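Local coordinates for protein putative methylthioribose-1-phosphate isomerase (Archaeoglobus fulgidus, PDB 1T5O) that probably catalyses the interconversion of 5-methylthioribose 1-phosphate and 5-methylthioribulose 1-phosphate, an isomerase step of methionine biosynthesis, at residues A[289-294]-A[298-303]; A[317-320]-A[325-328]. All coordinates share one frame; numbering follows the deposited sequence.

Contact 1 of 2, residues A[289-294]-A[298-303]; sequences LIFCGK and APLNVK
Across this contact the carbonyl O of Ile-290 accepts a weak hydrogen bond from Ala-298 N, at 3.4 Å and bent to 131° at the hydrogen. The methyl of Ala-298 lies beside the same piece of backbone, its CB 3.8 Å from Leu-289 O. Ile-290 supplies most of the apolar surface on its side. With CG1 anti to its own carbonyl carbon (chi1 -66°) and the chain extended beyond, its CD1 runs out to 3.6 Å from Leu-300 O. On the way CG1 passes Val-302 CG1 at 4.1 Å, the two side chains sliding by in opposite directions, whereas Leu-300 crosses Ile-290 at about a right angle, its CD2 4.1 Å from Ile-290 CG2. Leu-300 and Val-302 belong to a type I beta turn from Pro-299 to Val-302, closed by a bond from Val-302 N to Pro-299 O (3.2 Å). Leu-300 projects from the turn so that one branch, CD2, comes 3.9 Å from Phe-291 CZ and equally near CE2, obliquely to the ring, on the more open side of the contact. Arg-286 NH2 is hydrogen-bonded to the carbonyl oxygens of both Leu-300 and Val-302, linking the turn to the residue just before helix 287-290. At the dimer interface, Cys-292 forms a disulfide with Cys-292 of the second subunit, and Ala-298 packs on Leu-211 of that chain.

Contact 2 of 2, residues A[317-320]-A[325-328]; sequences VTAL and GVIY
Leu-320 and Ile-327 face each other as an antiparallel hydrogen-bonded pair. Ile-327 N donates to Leu-320 O at 2.7 Å, and Leu-320 N returns a bond to Ile-327 O at 2.9 Å; both are nearly straight, 171° and 168° at the hydrogen, and each donor lies in the plane of the carbonyl it meets. Each acceptor is also approached by a CA-H group: Val-326 CA stands 3.3 Å from Leu-320 O, and Ala-319 CA makes the matching contact with Ile-327 O. On one face of the pair the side chains of Leu-320 and Ile-327 lie together, their CB atoms 4.1 Å apart. The other face carries Ala-319; the CG1 branch of Val-326, set anti to its backbone N (chi1 177°), is the one that meets the Ala-319 methyl, CB to CG1 3.7 Å. Tyr-328 leaves its backbone away from the partner strand, yet its ring swings back until CD2 is 3.9 Å from Ala-319 CB, met obliquely, with Thr-318 O also near that ring atom. The pair belongs to the beta hairpin of strands 319-322 and 325-327. Farther out, Thr-318 OG1 is hydrogen-bonded to Phe-261 N, tying the start of the hairpin to strand 261-264, and Tyr-328 O accepts a bond from Asn-334 ND2. Strand 319-322 runs parallel to 261-264 on its other side, strand 325-327 ends the mixed sheet within this chain, and helix 331-338 packs over the face bearing Leu-320 and Ile-327.

Overall arrangement
From the N terminus, the chain first builds most of the mixed sheet, up to strand 261-264, before reaching either contact. Contact 1 then closes a short loop through strands 291-292 and 295-296, on an arm that meets the second subunit. The chain returns by strands 303-304 and 309-313, and contact 2 closes a second loop, the hairpin at the sheet's edge, just ahead of C-terminal helix 331-338. The two are in series, neither nesting nor crossing, with centres 39 Å apart and nearest atoms about 25 Å apart. One shapes part of the dimer interface; the other extends the sheet within the subunit, away from the second chain.

Contact 1 of 2, residues A[289-294]-A[298-303]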
ATOM      1  N   LEU A 289       4.622   8.695   5.086  1.00 22.24           N
ATOM      2  CA  LEU A 289       3.229   8.554   4.624  1.00 24.10           C
ATOM      3  C   LEU A 289       2.640   9.870   4.101  1.00 25.12           C
ATOM      4  O   LEU A 289       1.562   9.884   3.507  1.00 24.60           O
ATOM      5  CB  LEU A 289       2.319   8.101   5.766  1.00 22.67           C
ATOM      6  CG  LEU A 289       2.193   6.637   6.215  1.00 26.14           C
ATOM      7  CD1 LEU A 289       1.387   5.868   5.206  1.00 26.43           C
ATOM      8  CD2 LEU A 289       3.555   6.033   6.407  1.00 25.31           C
ATOM      9  N   ILE A 290       3.346  10.970   4.336  1.00 24.88           N
ATOM     10  CA  ILE A 290       2.855  12.299   3.986  1.00 26.02           C
ATOM     11  C   ILE A 290       3.360  12.818   2.639  1.00 28.32           C
ATOM     12  O   ILE A 290       2.680  13.571   1.956  1.00 27.44           O
ATOM     13  CB  ILE A 290       3.201  13.296   5.159  1.00 26.43           C
ATOM     14  CG1 ILE A 290       2.398  12.881   6.405  1.00 25.46           C
ATOM     15  CG2 ILE A 290       2.848  14.754   4.785  1.00 25.38           C
ATOM     16  CD1 ILE A 290       2.728  13.653   7.678  1.00 27.82           C
ATOM     17  N   PHE A 291       4.551  12.385   2.262  1.00 30.28           N
ATOM     18  CA  PHE A 291       5.170  12.786   1.016  1.00 33.67           C
ATOM     19  C   PHE A 291       5.612  11.542   0.265  1.00 36.72           C
ATOM     20  O   PHE A 291       5.919  10.516   0.877  1.00 34.25           O
ATOM     21  CB  PHE A 291       6.410  13.638   1.314  1.00 34.44           C
ATOM     22  CG  PHE A 291       6.110  15.076   1.583  1.00 32.03           C
ATOM     23  CD1 PHE A 291       5.919  15.964   0.527  1.00 31.92           C
ATOM     24  CD2 PHE A 291       5.996  15.546   2.888  1.00 32.94           C
ATOM     25  CE1 PHE A 291       5.615  17.304   0.771  1.00 31.70           C
ATOM     26  CE2 PHE A 291       5.687  16.889   3.145  1.00 31.78           C
ATOM     27  CZ  PHE A 291       5.498  17.764   2.083  1.00 31.86           C
ATOM     28  N   CYS A 292       5.627  11.635  -1.060  1.00 40.41           N
ATOM     29  CA  CYS A 292       6.109  10.539  -1.899  1.00 44.64           C
ATOM     30  C   CYS A 292       6.940  11.225  -2.961  1.00 46.74           C
ATOM     31  O   CYS A 292       6.404  11.824  -3.898  1.00 48.10           O
ATOM     32  CB  CYS A 292       4.981   9.764  -2.552  1.00 44.27           C
ATOM     33  SG  CYS A 292       5.577   8.112  -2.935  1.00 50.35           S
ATOM     34  N   GLY A 293       8.257  11.112  -2.828  1.00 48.97           N
ATOM     35  CA  GLY A 293       9.126  11.821  -3.740  1.00 50.40           C
ATOM     36  C   GLY A 293       8.978  13.157  -3.046  1.00 51.21           C
ATOM     37  O   GLY A 293       9.209  13.228  -1.831  1.00 51.91           O
ATOM     38  N   LYS A 294       8.575  14.203  -3.758  1.00 50.69           N
ATOM     39  CA  LYS A 294       8.383  15.477  -3.081  1.00 50.77           C
ATOM     40  C   LYS A 294       6.929  15.909  -3.262  1.00 48.30           C
ATOM     41  O   LYS A 294       6.565  17.070  -3.054  1.00 49.21           O
ATOM     42  CB  LYS A 294       9.345  16.552  -3.614  1.00 53.44           C
ATOM     43  CG  LYS A 294       8.926  17.241  -4.905  1.00 56.31           C
ATOM     44  CD  LYS A 294       9.690  18.561  -5.074  1.00 57.60           C
ATOM     45  CE  LYS A 294       9.235  19.336  -6.313  1.00 58.55           C
ATOM     46  NZ  LYS A 294       9.938  20.648  -6.422  1.00 58.53           N
ATOM     47  N   ALA A 298      -0.713  13.542   1.632  1.00 23.55           N
ATOM     48  CA  ALA A 298      -1.604  13.572   2.785  1.00 24.24           C
ATOM     49  C   ALA A 298      -1.567  14.954   3.432  1.00 24.81           C
ATOM     50  O   ALA A 298      -0.647  15.726   3.184  1.00 25.62           O
ATOM     51  CB  ALA A 298      -1.160  12.520   3.811  1.00 23.07           C
ATOM     52  N   PRO A 299      -2.575  15.290   4.255  1.00 24.46           N
ATOM     53  CA  PRO A 299      -2.539  16.609   4.900  1.00 25.73           C
ATOM     54  C   PRO A 299      -1.274  16.622   5.759  1.00 26.61           C
ATOM     55  O   PRO A 299      -0.935  15.615   6.380  1.00 23.44           O
ATOM     56  CB  PRO A 299      -3.809  16.623   5.745  1.00 24.83           C
ATOM     57  CG  PRO A 299      -4.752  15.736   4.962  1.00 23.04           C
ATOM     58  CD  PRO A 299      -3.846  14.599   4.526  1.00 25.44           C
ATOM     59  N   LEU A 300      -0.582  17.760   5.797  1.00 27.95           N
ATOM     60  CA  LEU A 300       0.675  17.876   6.543  1.00 28.83           C
ATOM     61  C   LEU A 300       0.624  17.490   8.009  1.00 29.15           C
ATOM     62  O   LEU A 300       1.581  16.916   8.518  1.00 29.98           O
ATOM     63  CB  LEU A 300       1.237  19.297   6.437  1.00 28.78           C
ATOM     64  CG  LEU A 300       1.567  19.780   5.029  1.00 28.09           C
ATOM     65  CD1 LEU A 300       2.057  21.238   5.104  1.00 29.75           C
ATOM     66  CD2 LEU A 300       2.634  18.876   4.414  1.00 29.34           C
ATOM     67  N   ASN A 301      -0.476  17.798   8.681  1.00 28.68           N
ATOM     68  CA  ASN A 301      -0.599  17.501  10.106  1.00 29.99           C
ATOM     69  C   ASN A 301      -1.419  16.276  10.442  1.00 27.86           C
ATOM     70  O   ASN A 301      -1.859  16.113  11.571  1.00 29.10           O
ATOM     71  CB  ASN A 301      -1.195  18.700  10.836  1.00 31.88           C
ATOM     72  CG  ASN A 301      -0.360  19.939  10.666  1.00 37.22           C
ATOM     73  OD1 ASN A 301       0.871  19.867  10.542  1.00 40.53           O
ATOM     74  ND2 ASN A 301      -1.015  21.096  10.673  1.00 40.77           N
ATOM     75  N   VAL A 302      -1.618  15.398   9.475  1.00 27.54           N
ATOM     76  CA  VAL A 302      -2.397  14.202   9.748  1.00 24.59           C
ATOM     77  C   VAL A 302      -1.625  13.301  10.718  1.00 24.49           C
ATOM     78  O   VAL A 302      -0.393  13.241  10.688  1.00 24.52           O
ATOM     79  CB  VAL A 302      -2.689  13.407   8.437  1.00 22.59           C
ATOM     80  CG1 VAL A 302      -1.401  12.749   7.924  1.00 21.92           C
ATOM     81  CG2 VAL A 302      -3.793  12.380   8.679  1.00 20.48           C
ATOM     82  N   LYS A 303      -2.363  12.645  11.606  1.00 23.37           N
ATOM     83  CA  LYS A 303      -1.796  11.690  12.549  1.00 22.40           C
ATOM     84  C   LYS A 303      -1.463  10.422  11.748  1.00 22.61           C
ATOM     85  O   LYS A 303      -2.276   9.945  10.958  1.00 22.47           O
ATOM     86  CB  LYS A 303      -2.818  11.353  13.626  1.00 22.76           C
ATOM     87  CG  LYS A 303      -2.296  10.359  14.642  1.00 28.63           C
ATOM     88  CD  LYS A 303      -3.242  10.237  15.818  1.00 32.81           C
ATOM     89  CE  LYS A 303      -2.531   9.583  16.986  1.00 36.78           C
ATOM     90  NZ  LYS A 303      -1.896   8.316  16.567  1.00 39.98           N
TER

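Contact 2 of 2, residues A[317-320]-A[325-328]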
ATOM      1  N   VAL A 317       2.710 -20.023   9.236  1.00 19.10           N
ATOM      2  CA  VAL A 317       3.951 -20.329   8.514  1.00 17.59           C
ATOM      3  C   VAL A 317       3.997 -21.835   8.237  1.00 17.54           C
ATOM      4  O   VAL A 317       3.983 -22.654   9.171  1.00 17.57           O
ATOM      5  CB  VAL A 317       5.175 -19.914   9.347  1.00 18.39           C
ATOM      6  CG1 VAL A 317       6.472 -20.308   8.619  1.00 18.22           C
ATOM      7  CG2 VAL A 317       5.120 -18.382   9.602  1.00 16.61           C
ATOM      8  N   THR A 318       4.026 -22.189   6.958  1.00 18.67           N
ATOM      9  CA  THR A 318       4.042 -23.590   6.523  1.00 19.79           C
ATOM     10  C   THR A 318       5.370 -24.258   6.875  1.00 19.71           C
ATOM     11  O   THR A 318       5.410 -25.430   7.267  1.00 20.59           O
ATOM     12  CB  THR A 318       3.818 -23.678   4.986  1.00 20.27           C
ATOM     13  OG1 THR A 318       2.647 -22.918   4.636  1.00 19.15           O
ATOM     14  CG2 THR A 318       3.636 -25.151   4.542  1.00 18.52           C
ATOM     15  N   ALA A 319       6.462 -23.510   6.723  1.00 19.50           N
ATOM     16  CA  ALA A 319       7.768 -24.035   7.068  1.00 19.53           C
ATOM     17  C   ALA A 319       8.779 -22.905   7.081  1.00 20.08           C
ATOM     18  O   ALA A 319       8.589 -21.883   6.414  1.00 18.76           O
ATOM     19  CB  ALA A 319       8.201 -25.133   6.033  1.00 16.56           C
ATOM     20  N   LEU A 320       9.858 -23.107   7.834  1.00 19.16           N
ATOM     21  CA  LEU A 320      10.953 -22.159   7.913  1.00 19.59           C
ATOM     22  C   LEU A 320      12.079 -22.762   7.045  1.00 19.19           C
ATOM     23  O   LEU A 320      12.368 -23.945   7.133  1.00 19.91           O
ATOM     24  CB  LEU A 320      11.415 -22.016   9.380  1.00 20.04           C
ATOM     25  CG  LEU A 320      10.340 -21.561  10.375  1.00 18.43           C
ATOM     26  CD1 LEU A 320      10.847 -21.686  11.805  1.00 19.12           C
ATOM     27  CD2 LEU A 320       9.924 -20.116  10.072  1.00 19.72           C
ATOM     28  N   GLY A 325      18.453 -26.425   7.069  1.00 23.35           N
ATOM     29  CA  GLY A 325      17.406 -27.247   6.500  1.00 22.91           C
ATOM     30  C   GLY A 325      16.019 -26.629   6.628  1.00 23.29           C
ATOM     31  O   GLY A 325      15.852 -25.539   7.198  1.00 21.56           O
ATOM     32  N   VAL A 326      15.019 -27.328   6.095  1.00 23.31           N
ATOM     33  CA  VAL A 326      13.631 -26.852   6.175  1.00 22.54           C
ATOM     34  C   VAL A 326      13.041 -27.335   7.511  1.00 22.58           C
ATOM     35  O   VAL A 326      13.156 -28.499   7.859  1.00 24.12           O
ATOM     36  CB  VAL A 326      12.782 -27.392   4.979  1.00 19.72           C
ATOM     37  CG1 VAL A 326      11.319 -26.939   5.108  1.00 17.78           C
ATOM     38  CG2 VAL A 326      13.339 -26.840   3.676  1.00 19.14           C
ATOM     39  N   ILE A 327      12.412 -26.435   8.254  1.00 20.72           N
ATOM     40  CA  ILE A 327      11.832 -26.782   9.548  1.00 20.42           C
ATOM     41  C   ILE A 327      10.298 -26.708   9.517  1.00 20.68           C
ATOM     42  O   ILE A 327       9.720 -25.673   9.158  1.00 19.14           O
ATOM     43  CB  ILE A 327      12.346 -25.812  10.626  1.00 18.62           C
ATOM     44  CG1 ILE A 327      13.879 -25.770  10.597  1.00 20.15           C
ATOM     45  CG2 ILE A 327      11.891 -26.245  12.000  1.00 17.87           C
ATOM     46  CD1 ILE A 327      14.469 -24.765  11.646  1.00 21.65           C
ATOM     47  N   TYR A 328       9.649 -27.782   9.942  1.00 22.15           N
ATOM     48  CA  TYR A 328       8.184 -27.842   9.941  1.00 21.83           C
ATOM     49  C   TYR A 328       7.599 -27.815  11.337  1.00 22.12           C
ATOM     50  O   TYR A 328       8.320 -27.999  12.311  1.00 18.48           O
ATOM     51  CB  TYR A 328       7.701 -29.136   9.290  1.00 22.60           C
ATOM     52  CG  TYR A 328       8.047 -29.270   7.851  1.00 26.81           C
ATOM     53  CD1 TYR A 328       9.224 -29.913   7.460  1.00 27.06           C
ATOM     54  CD2 TYR A 328       7.205 -28.766   6.870  1.00 26.26           C
ATOM     55  CE1 TYR A 328       9.545 -30.049   6.129  1.00 27.67           C
ATOM     56  CE2 TYR A 328       7.521 -28.904   5.528  1.00 27.95           C
ATOM     57  CZ  TYR A 328       8.696 -29.546   5.173  1.00 28.81           C
ATOM     58  OH  TYR A 328       9.039 -29.680   3.860  1.00 31.96           O
TER